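Local coordinates for DNA topoisomerase 2-associated protein PAT1 (Saccharomyces cerevisiae, PDB 5LMG) that activates mRNA decapping and represses translation, its C-terminal domain binding the decapping enzyme Dcp2 and the exonuclease Xrn1 directly, at residues 56-61 against 82-87; 209-214 against 278-283; 258-263 against 272-277. The protein carries 2 engineered substitutions. All blocks are in the same frame, centred on the assembly; numbering follows the deposited sequence.

Contact 1: residues 56-61 against 82-87; sequences ETVYEE and EALHID. With EDO (1,2-ethanediol), chain G; EDO (1,2-ethanediol), chain E.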
loop_
_atom_site.group_PDB
_atom_site.type_symbol
_atom_site.label_atom_id
_atom_site.label_comp_id
_atom_site.label_asym_id
_atom_site.label_seq_id
_atom_site.Cartn_x
_atom_site.Cartn_y
_atom_site.Cartn_z
ATOM N N GLU A 56 24.097 1.500 -13.892
ATOM C CA GLU A 56 25.225 0.648 -14.328
ATOM C C GLU A 56 26.373 0.701 -13.324
ATOM O O GLU A 56 26.924 -0.345 -12.981
ATOM C CB GLU A 56 25.728 1.014 -15.744
ATOM C CG GLU A 56 24.731 0.791 -16.880
ATOM C CD GLU A 56 23.894 -0.475 -16.830
ATOM O OE1 GLU A 56 24.480 -1.582 -16.803
ATOM O OE2 GLU A 56 22.647 -0.354 -16.812
ATOM N N THR A 57 26.696 1.914 -12.825
ATOM C CA THR A 57 27.707 2.164 -11.793
ATOM C C THR A 57 27.302 1.429 -10.492
ATOM O O THR A 57 28.134 0.724 -9.922
ATOM C CB THR A 57 27.905 3.682 -11.602
ATOM O OG1 THR A 57 28.368 4.242 -12.828
ATOM C CG2 THR A 57 28.892 4.018 -10.491
ATOM N N VAL A 58 26.024 1.559 -10.065
ATOM C CA VAL A 58 25.490 0.884 -8.868
ATOM C C VAL A 58 25.676 -0.642 -8.969
ATOM O O VAL A 58 26.169 -1.255 -8.014
ATOM C CB VAL A 58 24.028 1.291 -8.527
ATOM C CG1 VAL A 58 23.432 0.379 -7.452
ATOM C CG2 VAL A 58 23.954 2.755 -8.084
ATOM N N TYR A 59 25.319 -1.235 -10.131
ATOM C CA TYR A 59 25.485 -2.672 -10.409
ATOM C C TYR A 59 26.960 -3.094 -10.306
ATOM O O TYR A 59 27.261 -4.098 -9.660
ATOM C CB TYR A 59 24.869 -3.054 -11.775
ATOM C CG TYR A 59 23.413 -3.456 -11.664
ATOM C CD1 TYR A 59 22.427 -2.514 -11.378
ATOM C CD2 TYR A 59 23.022 -4.786 -11.816
ATOM C CE1 TYR A 59 21.092 -2.884 -11.235
ATOM C CE2 TYR A 59 21.688 -5.168 -11.675
ATOM C CZ TYR A 59 20.728 -4.215 -11.363
ATOM O OH TYR A 59 19.410 -4.575 -11.201
ATOM N N GLU A 60 27.882 -2.290 -10.879
ATOM C CA GLU A 60 29.327 -2.568 -10.833
ATOM C C GLU A 60 29.819 -2.621 -9.389
ATOM O O GLU A 60 30.512 -3.569 -9.021
ATOM C CB GLU A 60 30.118 -1.521 -11.624
ATOM C CG GLU A 60 30.066 -1.718 -13.131
ATOM C CD GLU A 60 30.617 -0.578 -13.971
ATOM O OE1 GLU A 60 30.903 0.506 -13.410
ATOM O OE2 GLU A 60 30.737 -0.763 -15.203
ATOM N N GLU A 61 29.406 -1.643 -8.565
ATOM C CA GLU A 61 29.784 -1.560 -7.153
ATOM C C GLU A 61 29.214 -2.716 -6.326
ATOM O O GLU A 61 29.918 -3.231 -5.456
ATOM C CB GLU A 61 29.431 -0.195 -6.540
ATOM C CG GLU A 61 30.068 1.011 -7.225
ATOM C CD GLU A 61 31.581 1.154 -7.236
ATOM O OE1 GLU A 61 32.290 0.301 -6.653
ATOM O OE2 GLU A 61 32.059 2.140 -7.842
ATOM N N GLU A 82 28.017 6.214 -2.183
ATOM C CA GLU A 82 28.238 7.457 -2.931
ATOM C C GLU A 82 27.611 7.422 -4.336
ATOM O O GLU A 82 27.066 8.435 -4.774
ATOM C CB GLU A 82 29.731 7.808 -2.995
ATOM C CG GLU A 82 30.241 8.482 -1.733
ATOM C CD GLU A 82 31.665 8.998 -1.827
ATOM O OE1 GLU A 82 31.894 10.000 -2.542
ATOM O OE2 GLU A 82 32.552 8.412 -1.165
ATOM N N ALA A 83 27.629 6.247 -5.004
ATOM C CA ALA A 83 27.037 6.041 -6.337
ATOM C C ALA A 83 25.488 6.125 -6.348
ATOM O O ALA A 83 24.894 6.200 -7.424
ATOM C CB ALA A 83 27.505 4.714 -6.920
ATOM N N LEU A 84 24.846 6.145 -5.160
ATOM C CA LEU A 84 23.387 6.236 -4.998
ATOM C C LEU A 84 22.821 7.674 -5.014
ATOM O O LEU A 84 21.629 7.851 -5.286
ATOM C CB LEU A 84 22.916 5.499 -3.731
ATOM C CG LEU A 84 23.053 3.977 -3.659
ATOM C CD1 LEU A 84 22.649 3.479 -2.286
ATOM C CD2 LEU A 84 22.195 3.282 -4.707
ATOM N N HIS A 85 23.665 8.685 -4.693
ATOM C CA HIS A 85 23.337 10.124 -4.676
ATOM C C HIS A 85 22.150 10.496 -3.774
ATOM O O HIS A 85 21.324 11.321 -4.174
ATOM C CB HIS A 85 23.120 10.649 -6.116
ATOM C CG HIS A 85 24.348 10.612 -6.965
ATOM N ND1 HIS A 85 24.843 9.424 -7.466
ATOM C CD2 HIS A 85 25.134 11.628 -7.388
ATOM C CE1 HIS A 85 25.916 9.749 -8.168
ATOM N NE2 HIS A 85 26.132 11.066 -8.150
ATOM N N ILE A 86 22.053 9.891 -2.572
ATOM C CA ILE A 86 20.959 10.169 -1.632
ATOM C C ILE A 86 21.098 11.579 -1.013
ATOM O O ILE A 86 20.103 12.309 -0.950
ATOM C CB ILE A 86 20.787 9.029 -0.581
ATOM C CG1 ILE A 86 19.809 7.969 -1.103
ATOM C CG2 ILE A 86 20.315 9.532 0.799
ATOM C CD1 ILE A 86 20.438 6.745 -1.485
ATOM N N ASP A 87 22.327 11.966 -0.598
ATOM C CA ASP A 87 22.613 13.279 0.002
ATOM C C ASP A 87 22.794 14.401 -1.048
ATOM O O ASP A 87 23.090 15.547 -0.688
ATOM C CB ASP A 87 23.815 13.193 0.966
ATOM C CG ASP A 87 23.556 12.373 2.221
ATOM O OD1 ASP A 87 22.529 12.620 2.894
ATOM O OD2 ASP A 87 24.404 11.517 2.555
HETATM C C1 EDO G . 36.337 0.075 -7.411
HETATM O O1 EDO G . 36.738 -0.657 -8.560
HETATM C C2 EDO G . 35.570 1.352 -7.843
HETATM O O2 EDO G . 35.186 2.090 -6.690
HETATM C C1 EDO E . 33.311 2.810 -15.360
HETATM O O1 EDO E . 33.884 4.082 -15.097
HETATM C C2 EDO E . 32.529 2.863 -16.695
HETATM O O2 EDO E . 31.963 1.590 -16.964
#
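Ala83 sets its methyl group and its carbonyl against the flank of helix 48-70, where Val58 and Thr57 receive them. The backbones come close here, with Val58 CA 5.9 Å from Ala83 CA; the small alanine probably permits this close approach. Val58 does most of the work from the helix through its CG2 branch, which stands beside its own backbone N (CG1 is anti to that N, chi1 169°). CG2 reaches Ala83 O at 3.6 Å and also Leu84 CD2 at 3.8 Å, so that one methyl touches both the carbonyl and the leucine. The two branched side chains cross at about a right angle. Ala83 CB also meets Thr57 CG2 at 3.9 Å; the threonine hydroxyl is turned back to its own helix, where OG1 bonds Glu53 O. Ala83 O, although a methyl lies against it, has a polar partner in His85 ND1, a weak bond of 3.2 Å that meets the imidazole at its edge, in plane.

Glu61 skirts the contact, its chain bent at CB-CG so that it lies by Ala79 and Met80 of helix 78-82. Its carboxylate weakly holds an ethanediol, probably from the crystallisation liquor, with OE2 3.3 Å from the diol O2. With an alanine here that arm is gone, which would probably open a gap beside Ala79 and Met80 and leave the diol without its carboxylate partner. Ile112 of helix 103-114 touches both Val58 and Leu84 and closes the apolar cluster.

Segment 82-87 makes a type I turn from Glu82 to His85, and His85 leaves helical geometry with positive phi. A long helix thus packs on the turn that ends a short one, as in a largely helical fold, consistent with the family's assignment to the TPR clan.

Contact 2: residues 209-214 against 278-283; sequences ILISRA and WAFLAS. Engineered in segment 278-283: Ala279 (natural residue Gln).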
loop_
_atom_site.group_PDB
_atom_site.type_symbol
_atom_site.label_atom_id
_atom_site.label_comp_id
_atom_site.label_asym_id
_atom_site.label_seq_id
_atom_site.Cartn_x
_atom_site.Cartn_y
_atom_site.Cartn_z
ATOM N N ILE A 209 1.562 0.429 6.152
ATOM C CA ILE A 209 2.792 -0.070 6.778
ATOM C C ILE A 209 3.215 0.865 7.940
ATOM O O ILE A 209 3.442 0.371 9.030
ATOM C CB ILE A 209 3.934 -0.244 5.735
ATOM C CG1 ILE A 209 3.682 -1.466 4.830
ATOM C CG2 ILE A 209 5.314 -0.332 6.423
ATOM C CD1 ILE A 209 4.323 -1.349 3.489
ATOM N N LEU A 210 3.310 2.200 7.695
ATOM C CA LEU A 210 3.681 3.182 8.724
ATOM C C LEU A 210 2.699 3.196 9.893
ATOM O O LEU A 210 3.152 3.158 11.031
ATOM C CB LEU A 210 3.865 4.619 8.168
ATOM C CG LEU A 210 4.981 4.879 7.147
ATOM C CD1 LEU A 210 5.011 6.353 6.775
ATOM C CD2 LEU A 210 6.362 4.473 7.689
ATOM N N ILE A 211 1.368 3.230 9.616
ATOM C CA ILE A 211 0.311 3.240 10.655
ATOM C C ILE A 211 0.376 1.968 11.507
ATOM O O ILE A 211 0.338 2.070 12.740
ATOM C CB ILE A 211 -1.122 3.443 10.079
ATOM C CG1 ILE A 211 -1.313 4.819 9.424
ATOM C CG2 ILE A 211 -2.209 3.182 11.148
ATOM C CD1 ILE A 211 -2.664 4.879 8.585
ATOM N N SER A 212 0.432 0.777 10.843
ATOM C CA SER A 212 0.511 -0.536 11.500
ATOM C C SER A 212 1.753 -0.666 12.396
ATOM O O SER A 212 1.639 -1.169 13.514
ATOM C CB SER A 212 0.458 -1.664 10.480
ATOM O OG SER A 212 -0.758 -1.590 9.757
ATOM N N ARG A 213 2.914 -0.164 11.927
ATOM C CA ARG A 213 4.163 -0.181 12.696
ATOM C C ARG A 213 4.096 0.747 13.920
ATOM O O ARG A 213 4.452 0.318 15.017
ATOM C CB ARG A 213 5.386 0.116 11.803
ATOM C CG ARG A 213 6.771 -0.083 12.474
ATOM C CD ARG A 213 6.985 -1.385 13.262
ATOM N NE ARG A 213 6.570 -2.584 12.526
ATOM C CZ ARG A 213 6.436 -3.790 13.069
ATOM N NH1 ARG A 213 6.692 -3.979 14.359
ATOM N NH2 ARG A 213 6.044 -4.819 12.329
ATOM N N ALA A 214 3.594 1.990 13.733
ATOM C CA ALA A 214 3.389 2.992 14.787
ATOM C C ALA A 214 2.487 2.418 15.905
ATOM O O ALA A 214 2.810 2.572 17.084
ATOM C CB ALA A 214 2.755 4.248 14.199
ATOM N N TRP A 278 -9.428 -2.253 2.427
ATOM C CA TRP A 278 -10.008 -2.616 3.726
ATOM C C TRP A 278 -8.923 -2.797 4.786
ATOM O O TRP A 278 -9.194 -2.525 5.948
ATOM C CB TRP A 278 -10.937 -3.842 3.615
ATOM C CG TRP A 278 -12.109 -3.610 2.702
ATOM C CD1 TRP A 278 -12.254 -4.074 1.424
ATOM C CD2 TRP A 278 -13.239 -2.752 2.949
ATOM N NE1 TRP A 278 -13.417 -3.587 0.872
ATOM C CE2 TRP A 278 -14.032 -2.755 1.779
ATOM C CE3 TRP A 278 -13.658 -1.977 4.049
ATOM C CZ2 TRP A 278 -15.239 -2.042 1.689
ATOM C CZ3 TRP A 278 -14.836 -1.246 3.948
ATOM C CH2 TRP A 278 -15.612 -1.280 2.780
ATOM N N ALA A 279 -7.690 -3.209 4.382
ATOM C CA ALA A 279 -6.540 -3.352 5.294
ATOM C C ALA A 279 -6.099 -1.960 5.767
ATOM O O ALA A 279 -5.847 -1.771 6.959
ATOM C CB ALA A 279 -5.394 -4.088 4.615
ATOM N N PHE A 280 -6.072 -0.977 4.851
ATOM C CA PHE A 280 -5.772 0.407 5.199
ATOM C C PHE A 280 -6.822 0.955 6.185
ATOM O O PHE A 280 -6.441 1.541 7.197
ATOM C CB PHE A 280 -5.698 1.312 3.949
ATOM C CG PHE A 280 -5.720 2.793 4.284
ATOM C CD1 PHE A 280 -4.572 3.439 4.742
ATOM C CD2 PHE A 280 -6.894 3.532 4.169
ATOM C CE1 PHE A 280 -4.595 4.801 5.068
ATOM C CE2 PHE A 280 -6.925 4.886 4.519
ATOM C CZ PHE A 280 -5.770 5.519 4.955
ATOM N N LEU A 281 -8.135 0.755 5.878
ATOM C CA LEU A 281 -9.247 1.244 6.706
ATOM C C LEU A 281 -9.226 0.619 8.093
ATOM O O LEU A 281 -9.563 1.295 9.047
ATOM C CB LEU A 281 -10.608 1.015 6.027
ATOM C CG LEU A 281 -10.947 1.890 4.817
ATOM C CD1 LEU A 281 -12.188 1.369 4.104
ATOM C CD2 LEU A 281 -11.164 3.365 5.222
ATOM N N ALA A 282 -8.814 -0.670 8.193
ATOM C CA ALA A 282 -8.706 -1.406 9.451
ATOM C C ALA A 282 -7.588 -0.789 10.298
ATOM O O ALA A 282 -7.805 -0.538 11.484
ATOM C CB ALA A 282 -8.424 -2.880 9.184
ATOM N N SER A 283 -6.425 -0.475 9.687
ATOM C CA SER A 283 -5.316 0.136 10.436
ATOM C C SER A 283 -5.629 1.575 10.857
ATOM O O SER A 283 -5.280 1.967 11.978
ATOM C CB SER A 283 -3.999 0.043 9.671
ATOM O OG SER A 283 -4.001 0.913 8.552
#
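Ser283 faces Ile211 and Ser212 across a helix-helix interface of the mainly helical C-terminal domain of Pat1, where segments of helices 201-216 and 275-286 run in broadly the same direction, at 35° to one another. Their axes approach to 9.6 Å, and the two small serines probably allow the backbones to draw near: Ser212 CA is 6.0 Å from Ser283 CA.

Ile211 spans the interface with both its branches. CG2, anti to the backbone N, pushes onto the backbone of the second helix and lies 3.4 Å from Ser283 O. The longer arm, CG1 and CD1, is anti to the carbonyl carbon instead and heads for the phenylalanine one turn earlier, where CD1 meets Phe280 CE1 at 4.0 Å. Phe280 has its CG anti to the backbone N (chi1 166°), which brings the end of the ring nearer to Ile211. That approach to the ring is oblique, as is the crossing of the two side chains. Leu204, Ile207 and Thr208 also touch Phe280, so that it packs along helix 201-216.

The two serines meet differently. Ser212 OG lies 3.6 Å from Ser283 CB, an oxygen against a methylene, while its polar need is met within its own helix by Thr208 O. Ser283 OG, set between its backbone N and carbonyl carbon, reaches back to its own helix while still lying against Ile211 CG2 and CB. The methylene is left to pack against Ser212, and the hydroxyl donates to Phe280 O at 2.9 Å, the hydroxyl oxygen tilted 26° from that carbonyl's plane.

Contact 3: residues 258-263 against 272-277; sequences EYNDHI and MDEAYI. With EDO (1,2-ethanediol), chain H; EDO (1,2-ethanediol), chain K.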
loop_
_atom_site.group_PDB
_atom_site.type_symbol
_atom_site.label_atom_id
_atom_site.label_comp_id
_atom_site.label_asym_id
_atom_site.label_seq_id
_atom_site.Cartn_x
_atom_site.Cartn_y
_atom_site.Cartn_z
ATOM N N GLU A 258 -14.686 2.475 -13.926
ATOM C CA GLU A 258 -14.064 2.462 -15.257
ATOM C C GLU A 258 -12.588 2.059 -15.135
ATOM O O GLU A 258 -12.071 1.331 -15.987
ATOM C CB GLU A 258 -14.243 3.793 -16.035
ATOM C CG GLU A 258 -14.741 4.999 -15.243
ATOM C CD GLU A 258 -16.176 4.942 -14.745
ATOM O OE1 GLU A 258 -17.110 4.906 -15.580
ATOM O OE2 GLU A 258 -16.360 4.903 -13.507
ATOM N N TYR A 259 -11.933 2.483 -14.021
ATOM C CA TYR A 259 -10.558 2.119 -13.718
ATOM C C TYR A 259 -10.486 0.631 -13.383
ATOM O O TYR A 259 -9.661 -0.069 -13.977
ATOM C CB TYR A 259 -10.023 2.964 -12.571
ATOM C CG TYR A 259 -8.593 2.675 -12.183
ATOM C CD1 TYR A 259 -7.532 3.237 -12.887
ATOM C CD2 TYR A 259 -8.298 1.914 -11.054
ATOM C CE1 TYR A 259 -6.213 3.036 -12.491
ATOM C CE2 TYR A 259 -6.984 1.732 -10.628
ATOM C CZ TYR A 259 -5.946 2.314 -11.338
ATOM O OH TYR A 259 -4.654 2.140 -10.924
ATOM N N ASN A 260 -11.361 0.145 -12.471
ATOM C CA ASN A 260 -11.412 -1.272 -12.082
ATOM C C ASN A 260 -11.570 -2.187 -13.297
ATOM O O ASN A 260 -10.793 -3.136 -13.454
ATOM C CB ASN A 260 -12.529 -1.531 -11.070
ATOM C CG ASN A 260 -12.321 -0.906 -9.714
ATOM O OD1 ASN A 260 -11.216 -0.503 -9.334
ATOM N ND2 ASN A 260 -13.393 -0.833 -8.941
ATOM N N ASP A 261 -12.539 -1.863 -14.183
ATOM C CA ASP A 261 -12.813 -2.596 -15.424
ATOM C C ASP A 261 -11.577 -2.778 -16.277
ATOM O O ASP A 261 -11.320 -3.888 -16.756
ATOM C CB ASP A 261 -13.866 -1.850 -16.248
ATOM C CG ASP A 261 -15.303 -2.091 -15.827
ATOM O OD1 ASP A 261 -15.524 -2.587 -14.689
ATOM O OD2 ASP A 261 -16.211 -1.790 -16.630
ATOM N N HIS A 262 -10.848 -1.668 -16.497
ATOM C CA HIS A 262 -9.627 -1.593 -17.284
ATOM C C HIS A 262 -8.560 -2.554 -16.745
ATOM O O HIS A 262 -8.008 -3.335 -17.532
ATOM C CB HIS A 262 -9.134 -0.134 -17.356
ATOM C CG HIS A 262 -7.874 0.033 -18.144
ATOM N ND1 HIS A 262 -7.893 0.096 -19.523
ATOM C CD2 HIS A 262 -6.595 0.122 -17.717
ATOM C CE1 HIS A 262 -6.629 0.227 -19.892
ATOM N NE2 HIS A 262 -5.814 0.254 -18.839
ATOM N N ILE A 263 -8.319 -2.538 -15.408
ATOM C CA ILE A 263 -7.359 -3.411 -14.710
ATOM C C ILE A 263 -7.799 -4.877 -14.794
ATOM O O ILE A 263 -6.969 -5.740 -15.080
ATOM C CB ILE A 263 -7.107 -3.007 -13.216
ATOM C CG1 ILE A 263 -6.869 -1.479 -13.005
ATOM C CG2 ILE A 263 -5.977 -3.832 -12.586
ATOM C CD1 ILE A 263 -5.741 -0.834 -13.700
ATOM N N MET A 272 -12.342 -7.170 -8.768
ATOM C CA MET A 272 -11.211 -6.301 -8.448
ATOM C C MET A 272 -10.783 -6.582 -7.004
ATOM O O MET A 272 -11.633 -6.600 -6.115
ATOM C CB MET A 272 -11.590 -4.821 -8.640
ATOM C CG MET A 272 -10.423 -3.869 -8.532
ATOM S SD MET A 272 -9.358 -3.902 -9.995
ATOM C CE MET A 272 -8.380 -2.462 -9.689
ATOM N N ASP A 273 -9.489 -6.872 -6.783
ATOM C CA ASP A 273 -8.978 -7.138 -5.433
ATOM C C ASP A 273 -8.861 -5.807 -4.674
ATOM O O ASP A 273 -8.016 -4.971 -5.009
ATOM C CB ASP A 273 -7.633 -7.886 -5.469
ATOM C CG ASP A 273 -7.190 -8.508 -4.149
ATOM O OD1 ASP A 273 -7.714 -8.101 -3.087
ATOM O OD2 ASP A 273 -6.297 -9.382 -4.177
ATOM N N GLU A 274 -9.737 -5.610 -3.674
ATOM C CA GLU A 274 -9.740 -4.390 -2.868
ATOM C C GLU A 274 -9.377 -4.650 -1.397
ATOM O O GLU A 274 -9.607 -3.776 -0.540
ATOM C CB GLU A 274 -11.069 -3.622 -3.027
ATOM C CG GLU A 274 -11.212 -3.019 -4.419
ATOM C CD GLU A 274 -12.234 -1.918 -4.636
ATOM O OE1 GLU A 274 -13.273 -1.914 -3.940
ATOM O OE2 GLU A 274 -12.018 -1.091 -5.551
ATOM N N ALA A 275 -8.748 -5.828 -1.120
ATOM C CA ALA A 275 -8.289 -6.241 0.217
ATOM C C ALA A 275 -7.359 -5.212 0.858
ATOM O O ALA A 275 -7.520 -4.918 2.043
ATOM C CB ALA A 275 -7.613 -7.603 0.165
ATOM N N TYR A 276 -6.434 -4.622 0.060
ATOM C CA TYR A 276 -5.498 -3.581 0.510
ATOM C C TYR A 276 -6.239 -2.291 0.975
ATOM O O TYR A 276 -5.696 -1.552 1.795
ATOM C CB TYR A 276 -4.467 -3.252 -0.595
ATOM C CG TYR A 276 -5.026 -2.449 -1.750
ATOM C CD1 TYR A 276 -5.817 -3.052 -2.725
ATOM C CD2 TYR A 276 -4.756 -1.087 -1.875
ATOM C CE1 TYR A 276 -6.359 -2.314 -3.776
ATOM C CE2 TYR A 276 -5.289 -0.339 -2.927
ATOM C CZ TYR A 276 -6.079 -0.962 -3.883
ATOM O OH TYR A 276 -6.617 -0.255 -4.926
ATOM N N ILE A 277 -7.446 -2.012 0.427
ATOM C CA ILE A 277 -8.238 -0.832 0.820
ATOM C C ILE A 277 -8.811 -1.063 2.214
ATOM O O ILE A 277 -8.704 -0.184 3.072
ATOM C CB ILE A 277 -9.341 -0.453 -0.215
ATOM C CG1 ILE A 277 -8.734 -0.146 -1.604
ATOM C CG2 ILE A 277 -10.178 0.729 0.302
ATOM C CD1 ILE A 277 -9.735 -0.000 -2.769
HETATM C C1 EDO H . -16.101 0.128 -5.759
HETATM O O1 EDO H . -15.850 -0.493 -4.506
HETATM C C2 EDO H . -15.141 1.329 -5.932
HETATM O O2 EDO H . -13.786 0.903 -6.112
HETATM C C1 EDO K . -4.047 -0.678 -9.388
HETATM O O1 EDO K . -3.052 0.165 -9.940
HETATM C C2 EDO K . -3.603 -2.149 -9.498
HETATM O O2 EDO K . -4.635 -2.966 -8.967
#
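The Asn260 amide and the Glu274 carboxylate approach with their planes 80° apart, ND2 still 3.7 Å from OE2. One ethanediol joins them: its O2 lies 2.7 Å from Glu274 OE2 and takes a weak bond from Asn260 ND2. The Tyr259 ring carries Ile263 CD1 on one face, toward the rim, and a second ethanediol near its plane at the edge, where Tyr259 OH hydrogen-bonds that molecule's O1 at 2.7 Å. On the other segment, Tyr276 has Ile277 CG1 over one face and Asp273 O at its edge, in plane, while Lys201 adds a cation-pi contact.

Met272 crosses Asn260 at about a right angle. Bent at CB-CG (chi2 75°), it brings CE 3.5 Å from Asn260 OD1 and 3.8 Å from Ile263 CG1. Asp273 OD1 accepts from Ala275 N in an Asx turn just before helix 275-286 and also salt-bridges Lys344.

ND2 and the carboxylate are linked in the crystal by a small diol, probably from the crystallisation liquor, whereas the thioether arm buries Asn260 OD1 with no polar partner in the model, a probable energetic cost.

In the fold
Contacts 2 and 3 share helix 275-286: the chain leading into it, up to its N-cap Glu274, packs on helix 257-267, and segment 278-283 then meets helix 201-216. The centres of these two contacts lie 19 Å apart, and the short helix-loop-helix turn of contact 3 falls within the longer span of chain bracketed by contact 2. Contact 1 stands apart near the N-terminal end, its centre 33 Å from that of contact 2 and 36 Å from that of contact 3, across the chain's centre from the latter. A magnesium ion about 13 Å from the Leu84 side chain is too far to be bound there; the ethanediols are probably from the crystallisation liquor.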